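UDP-N-acetylglucosamine 4,6-dehydratase (Vibrio fischeri, PDB 3PVZ) probably acts as an NAD-dependent lyase of the polysaccharide synthase family, removing water from UDP-N-acetylglucosamine. Local coordinates at residues L210-I218 with F270-L281. Residues are numbered along the deposited sequence; the frame is centred on the assembly and turned at random. Where two conformers were deposited one is given.
Sequences LLHGFNQRI and FADIAVKYLKQL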
ATOM      1  N   LEU A 210       1.658 -11.848   9.891  1.00 42.55           N
ATOM      2  CA  LEU A 210       2.616 -12.928  10.029  1.00 44.31           C
ATOM      3  C   LEU A 210       2.316 -14.088   9.085  1.00 43.68           C
ATOM      4  O   LEU A 210       3.210 -14.643   8.471  1.00 44.30           O
ATOM      5  CB  LEU A 210       2.666 -13.412  11.476  1.00 45.62           C
ATOM      6  CG  LEU A 210       3.858 -13.031  12.343  1.00 49.28           C
ATOM      7  CD1 LEU A 210       3.792 -13.846  13.677  1.00 50.08           C
ATOM      8  CD2 LEU A 210       5.211 -13.292  11.615  1.00 51.23           C
ATOM      9  N   LEU A 211       1.053 -14.446   8.975  1.00 42.99           N
ATOM     10  CA  LEU A 211       0.650 -15.543   8.120  1.00 43.13           C
ATOM     11  C   LEU A 211       0.949 -15.228   6.668  1.00 42.86           C
ATOM     12  O   LEU A 211       1.403 -16.077   5.931  1.00 42.99           O
ATOM     13  CB  LEU A 211      -0.838 -15.844   8.281  1.00 42.47           C
ATOM     14  CG  LEU A 211      -1.194 -17.010   9.198  1.00 44.52           C
ATOM     15  CD1 LEU A 211      -0.740 -16.810  10.674  1.00 43.41           C
ATOM     16  CD2 LEU A 211      -2.692 -17.234   9.118  1.00 44.12           C
ATOM     17  N   HIS A 212       0.667 -14.003   6.256  1.00 42.11           N
ATOM     18  CA  HIS A 212       0.979 -13.577   4.912  1.00 42.45           C
ATOM     19  C   HIS A 212       2.493 -13.682   4.727  1.00 42.86           C
ATOM     20  O   HIS A 212       2.970 -14.064   3.667  1.00 42.25           O
ATOM     21  CB  HIS A 212       0.492 -12.144   4.675  1.00 41.96           C
ATOM     22  CG  HIS A 212       1.019 -11.535   3.434  1.00 43.06           C
ATOM     23  ND1 HIS A 212       0.407 -11.704   2.213  1.00 45.35           N
ATOM     24  CD2 HIS A 212       2.122 -10.777   3.210  1.00 47.00           C
ATOM     25  CE1 HIS A 212       1.100 -11.057   1.290  1.00 45.15           C
ATOM     26  NE2 HIS A 212       2.145 -10.489   1.870  1.00 46.03           N
ATOM     27  N   GLY A 213       3.226 -13.319   5.769  1.00 43.27           N
ATOM     28  CA  GLY A 213       4.660 -13.547   5.803  1.00 45.13           C
ATOM     29  C   GLY A 213       5.079 -15.002   5.523  1.00 45.52           C
ATOM     30  O   GLY A 213       6.068 -15.228   4.822  1.00 45.13           O
ATOM     31  N   PHE A 214       4.320 -15.981   6.026  1.00 45.94           N
ATOM     32  CA  PHE A 214       4.694 -17.401   5.792  1.00 47.07           C
ATOM     33  C   PHE A 214       4.745 -17.682   4.310  1.00 47.36           C
ATOM     34  O   PHE A 214       5.708 -18.283   3.839  1.00 48.08           O
ATOM     35  CB  PHE A 214       3.761 -18.434   6.451  1.00 47.44           C
ATOM     36  CG  PHE A 214       3.640 -18.333   7.944  1.00 44.87           C
ATOM     37  CD1 PHE A 214       4.548 -17.647   8.706  1.00 44.94           C
ATOM     38  CD2 PHE A 214       2.597 -18.979   8.582  1.00 45.78           C
ATOM     39  CE1 PHE A 214       4.403 -17.586  10.087  1.00 46.68           C
ATOM     40  CE2 PHE A 214       2.451 -18.926   9.965  1.00 45.66           C
ATOM     41  CZ  PHE A 214       3.353 -18.219  10.710  1.00 44.00           C
ATOM     42  N   ASN A 215       3.754 -17.210   3.553  1.00 47.13           N
ATOM     43  CA  ASN A 215       3.761 -17.375   2.090  0.50 47.24           C
ATOM     44  C   ASN A 215       5.034 -16.806   1.473  1.00 47.82           C
ATOM     45  O   ASN A 215       5.652 -17.398   0.578  1.00 47.57           O
ATOM     46  CB  ASN A 215       2.566 -16.669   1.438  0.50 46.56           C
ATOM     47  CG  ASN A 215       1.256 -17.312   1.779  0.50 46.93           C
ATOM     48  OD1 ASN A 215       1.162 -18.532   1.840  0.50 47.74           O
ATOM     49  ND2 ASN A 215       0.224 -16.493   2.006  0.50 45.39           N
ATOM     50  N   GLN A 216       5.409 -15.617   1.929  1.00 47.85           N
ATOM     51  CA  GLN A 216       6.546 -14.937   1.335  1.00 47.91           C
ATOM     52  C   GLN A 216       7.794 -15.711   1.628  1.00 48.57           C
ATOM     53  O   GLN A 216       8.593 -15.988   0.731  1.00 48.47           O
ATOM     54  CB  GLN A 216       6.639 -13.504   1.858  1.00 48.14           C
ATOM     55  CG  GLN A 216       5.455 -12.651   1.477  1.00 47.51           C
ATOM     56  CD  GLN A 216       5.394 -12.372  -0.013  1.00 48.55           C
ATOM     57  OE1 GLN A 216       4.548 -12.918  -0.710  1.00 50.93           O
ATOM     58  NE2 GLN A 216       6.290 -11.520  -0.506  1.00 47.07           N
ATOM     59  N   ARG A 217       7.944 -16.110   2.890  1.00 49.15           N
ATOM     60  CA  ARG A 217       9.083 -16.913   3.285  1.00 49.67           C
ATOM     61  C   ARG A 217       9.164 -18.175   2.425  1.00 50.57           C
ATOM     62  O   ARG A 217      10.228 -18.498   1.909  1.00 50.80           O
ATOM     63  CB  ARG A 217       9.038 -17.284   4.777  1.00 49.71           C
ATOM     64  CG  ARG A 217       8.971 -16.115   5.765  1.00 48.03           C
ATOM     65  CD  ARG A 217      10.226 -15.303   5.902  1.00 46.86           C
ATOM     66  NE  ARG A 217      10.589 -14.518   4.722  1.00 48.12           N
ATOM     67  CZ  ARG A 217       9.917 -13.472   4.231  1.00 47.05           C
ATOM     68  NH1 ARG A 217       8.767 -13.038   4.757  1.00 44.77           N
ATOM     69  NH2 ARG A 217      10.407 -12.853   3.179  1.00 48.42           N
ATOM     70  N   ILE A 218       8.055 -18.875   2.241  1.00 51.31           N
ATOM     71  CA  ILE A 218       8.087 -20.092   1.432  1.00 53.67           C
ATOM     72  C   ILE A 218       8.506 -19.784  -0.002  1.00 55.00           C
ATOM     73  O   ILE A 218       9.289 -20.516  -0.602  1.00 56.55           O
ATOM     74  CB  ILE A 218       6.721 -20.822   1.368  1.00 53.56           C
ATOM     75  CG1 ILE A 218       6.310 -21.354   2.737  1.00 54.68           C
ATOM     76  CG2 ILE A 218       6.799 -22.001   0.388  1.00 54.35           C
ATOM     77  CD1 ILE A 218       7.339 -22.307   3.352  1.00 58.89           C
ATOM     78  N   PHE A 270       0.663 -19.014  16.540  1.00 43.46           N
ATOM     79  CA  PHE A 270       1.235 -18.749  15.258  1.00 43.31           C
ATOM     80  C   PHE A 270       2.147 -19.891  14.821  1.00 44.00           C
ATOM     81  O   PHE A 270       2.146 -20.255  13.647  1.00 43.27           O
ATOM     82  CB  PHE A 270       2.024 -17.431  15.272  1.00 43.47           C
ATOM     83  CG  PHE A 270       1.162 -16.207  15.357  1.00 43.24           C
ATOM     84  CD1 PHE A 270       0.471 -15.770  14.253  1.00 44.30           C
ATOM     85  CD2 PHE A 270       1.015 -15.519  16.539  1.00 45.13           C
ATOM     86  CE1 PHE A 270      -0.335 -14.667  14.310  1.00 44.83           C
ATOM     87  CE2 PHE A 270       0.202 -14.402  16.614  1.00 46.19           C
ATOM     88  CZ  PHE A 270      -0.486 -13.974  15.488  1.00 46.67           C
ATOM     89  N   ALA A 271       2.953 -20.404  15.748  1.00 44.06           N
ATOM     90  CA  ALA A 271       3.807 -21.551  15.464  1.00 45.45           C
ATOM     91  C   ALA A 271       2.976 -22.757  15.017  1.00 45.45           C
ATOM     92  O   ALA A 271       3.332 -23.469  14.052  1.00 45.54           O
ATOM     93  CB  ALA A 271       4.636 -21.921  16.692  1.00 45.43           C
ATOM     94  N   ASP A 272       1.863 -22.979  15.704  1.00 45.54           N
ATOM     95  CA  ASP A 272       1.015 -24.099  15.377  1.00 46.01           C
ATOM     96  C   ASP A 272       0.415 -23.955  13.972  1.00 45.39           C
ATOM     97  O   ASP A 272       0.367 -24.934  13.232  1.00 45.83           O
ATOM     98  CB  ASP A 272      -0.028 -24.326  16.458  1.00 46.07           C
ATOM     99  CG  ASP A 272       0.525 -25.166  17.637  1.00 50.15           C
ATOM    100  OD1 ASP A 272       1.656 -25.687  17.533  1.00 50.91           O
ATOM    101  OD2 ASP A 272      -0.165 -25.318  18.670  1.00 55.13           O
ATOM    102  N   ILE A 273       0.026 -22.746  13.581  1.00 44.67           N
ATOM    103  CA  ILE A 273      -0.455 -22.531  12.204  1.00 44.18           C
ATOM    104  C   ILE A 273       0.666 -22.794  11.225  1.00 44.12           C
ATOM    105  O   ILE A 273       0.430 -23.428  10.219  1.00 44.14           O
ATOM    106  CB  ILE A 273      -0.964 -21.110  11.929  1.00 43.37           C
ATOM    107  CG1 ILE A 273      -2.148 -20.731  12.825  1.00 44.52           C
ATOM    108  CG2 ILE A 273      -1.390 -20.956  10.454  1.00 43.06           C
ATOM    109  CD1 ILE A 273      -3.344 -21.619  12.716  1.00 45.26           C
ATOM    110  N   ALA A 274       1.882 -22.327  11.509  1.00 44.58           N
ATOM    111  CA  ALA A 274       3.015 -22.586  10.598  1.00 45.84           C
ATOM    112  C   ALA A 274       3.238 -24.086  10.352  1.00 47.37           C
ATOM    113  O   ALA A 274       3.331 -24.531   9.219  1.00 48.23           O
ATOM    114  CB  ALA A 274       4.326 -21.914  11.100  1.00 45.22           C
ATOM    115  N   VAL A 275       3.306 -24.865  11.412  1.00 49.11           N
ATOM    116  CA  VAL A 275       3.466 -26.305  11.261  1.00 50.81           C
ATOM    117  C   VAL A 275       2.342 -26.890  10.381  1.00 51.77           C
ATOM    118  O   VAL A 275       2.629 -27.544   9.378  1.00 51.84           O
ATOM    119  CB  VAL A 275       3.504 -26.993  12.614  1.00 51.34           C
ATOM    120  CG1 VAL A 275       3.665 -28.466  12.441  1.00 52.32           C
ATOM    121  CG2 VAL A 275       4.643 -26.427  13.447  1.00 51.14           C
ATOM    122  N   LYS A 276       1.071 -26.600  10.699  1.00 52.20           N
ATOM    123  CA  LYS A 276      -0.039 -27.093   9.870  1.00 52.84           C
ATOM    124  C   LYS A 276       0.139 -26.734   8.409  1.00 52.64           C
ATOM    125  O   LYS A 276      -0.186 -27.526   7.523  1.00 52.78           O
ATOM    126  CB  LYS A 276      -1.381 -26.535  10.335  1.00 52.35           C
ATOM    127  CG  LYS A 276      -1.964 -27.289  11.505  1.00 56.08           C
ATOM    128  CD  LYS A 276      -2.956 -26.421  12.315  1.00 58.49           C
ATOM    129  CE  LYS A 276      -3.092 -26.907  13.779  1.00 60.96           C
ATOM    130  NZ  LYS A 276      -4.016 -28.074  13.954  1.00 62.71           N
ATOM    131  N   TYR A 277       0.634 -25.521   8.185  1.00 52.44           N
ATOM    132  CA  TYR A 277       0.740 -24.940   6.878  1.00 52.83           C
ATOM    133  C   TYR A 277       1.882 -25.581   6.075  1.00 54.27           C
ATOM    134  O   TYR A 277       1.715 -25.887   4.895  1.00 53.68           O
ATOM    135  CB  TYR A 277       0.916 -23.438   7.046  1.00 52.08           C
ATOM    136  CG  TYR A 277       1.193 -22.675   5.788  1.00 53.16           C
ATOM    137  CD1 TYR A 277       0.310 -22.686   4.725  1.00 54.79           C
ATOM    138  CD2 TYR A 277       2.336 -21.916   5.677  1.00 54.92           C
ATOM    139  CE1 TYR A 277       0.567 -21.976   3.582  1.00 54.61           C
ATOM    140  CE2 TYR A 277       2.602 -21.213   4.554  1.00 55.86           C
ATOM    141  CZ  TYR A 277       1.724 -21.239   3.510  1.00 55.89           C
ATOM    142  OH  TYR A 277       2.046 -20.514   2.405  1.00 56.28           O
ATOM    143  N   LEU A 278       3.016 -25.810   6.730  1.00 55.98           N
ATOM    144  CA  LEU A 278       4.134 -26.544   6.121  1.00 57.59           C
ATOM    145  C   LEU A 278       3.757 -27.981   5.779  1.00 59.68           C
ATOM    146  O   LEU A 278       4.141 -28.471   4.746  1.00 60.67           O
ATOM    147  CB  LEU A 278       5.345 -26.544   7.044  1.00 57.63           C
ATOM    148  CG  LEU A 278       6.033 -25.197   7.190  1.00 55.66           C
ATOM    149  CD1 LEU A 278       7.072 -25.208   8.305  1.00 54.98           C
ATOM    150  CD2 LEU A 278       6.657 -24.809   5.877  1.00 54.30           C
ATOM    151  N   LYS A 279       2.988 -28.651   6.630  1.00 62.03           N
ATOM    152  CA  LYS A 279       2.558 -30.030   6.339  1.00 63.79           C
ATOM    153  C   LYS A 279       1.592 -30.063   5.167  1.00 64.28           C
ATOM    154  O   LYS A 279       1.657 -30.962   4.336  1.00 64.53           O
ATOM    155  CB  LYS A 279       1.901 -30.676   7.551  1.00 64.13           C
ATOM    156  CG  LYS A 279       2.830 -30.777   8.738  1.00 66.01           C
ATOM    157  CD  LYS A 279       2.434 -31.931   9.632  1.00 67.16           C
ATOM    158  CE  LYS A 279       3.290 -32.005  10.883  1.00 67.89           C
ATOM    159  NZ  LYS A 279       2.560 -32.793  11.902  1.00 67.79           N
ATOM    160  N   GLN A 280       0.703 -29.075   5.099  1.00 64.48           N
ATOM    161  CA  GLN A 280      -0.229 -28.970   3.972  0.60 64.49           C
ATOM    162  C   GLN A 280       0.544 -28.714   2.656  1.00 64.71           C
ATOM    163  O   GLN A 280       0.088 -29.103   1.594  1.00 64.66           O
ATOM    164  CB  GLN A 280      -1.317 -27.903   4.239  0.60 63.60           C
ATOM    165  CG  GLN A 280      -2.760 -28.383   3.968  0.60 64.73           C
ATOM    166  CD  GLN A 280      -3.853 -27.452   4.540  0.60 65.77           C
ATOM    167  OE1 GLN A 280      -4.490 -27.767   5.559  0.60 65.96           O
ATOM    168  NE2 GLN A 280      -4.080 -26.315   3.873  0.60 65.89           N
ATOM    169  N   LEU A 281       1.716 -28.076   2.750  1.00 65.12           N
ATOM    170  CA  LEU A 281       2.634 -27.860   1.609  1.00 65.43           C
ATOM    171  C   LEU A 281       3.581 -29.053   1.358  1.00 66.54           C
ATOM    172  O   LEU A 281       4.353 -29.049   0.402  1.00 67.19           O
ATOM    173  CB  LEU A 281       3.481 -26.584   1.845  1.00 65.20           C
ATOM    174  CG  LEU A 281       3.019 -25.217   1.302  1.00 64.27           C
ATOM    175  CD1 LEU A 281       1.526 -25.190   1.017  1.00 64.01           C
ATOM    176  CD2 LEU A 281       3.413 -24.076   2.243  1.00 63.44           C
TER
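Phe214 and Phe270 each receive a methyl group from the opposite helix in a CH-pi contact, one of the ways in which helices 210-218 and 270-280 meet. Ala274 CB lies over one face of the Phe214 ring, 4.1 Å from its centroid, while Leu210 CD1 sits over a face of Phe270, 20° off the ring normal. The edges are used as well: Leu211 CD1 meets the rim of Phe270 in its plane, 3.9 Å from CD1 of that ring, and the Phe214 edge faces Phe270 O and Ile273 CG2. Phe214 reaches across the groove to Ala274, whose CB fills the space against the ring face; Phe214 CA and Ala274 CA, a pair in register, are 7.3 Å apart.

The remaining packing is aliphatic or centred on Tyr277. Leu211 crosses Ile273 at about a right angle, its CG against CG2. Tyr277, whose CG is anti to its backbone N (chi1 174°), carries its ring on toward helix 210-218, with CE2 3.6 Å from Phe214 CB; the placing of the Asn215 amide against the Tyr277 hydroxyl is doubtful. Farther along, Ile218 puts CD1 on Leu278 CD2 at 3.6 Å. Ile218 and Leu281 reach toward each other tip to tip, Ile218 CG1 lying 4.0 Å from Leu281 CD2.

The two helices run in the same general direction but tilt by about 36°, with 10.9 Å between the axes of these segments. Strand 224-227 lines the groove through Ile224, against Phe214 and Ala274, and Pro227, against Leu210 and Phe270; Trp307 of strand 306-312 touches Ile218 and Leu278. Leu10 of helix 7-10 packs on Tyr277, and Arg217 turns to the second subunit, forming a salt bridge with its Glu75. The pair thus packs beside a small parallel sheet, apart from the larger Rossmann-type sheet.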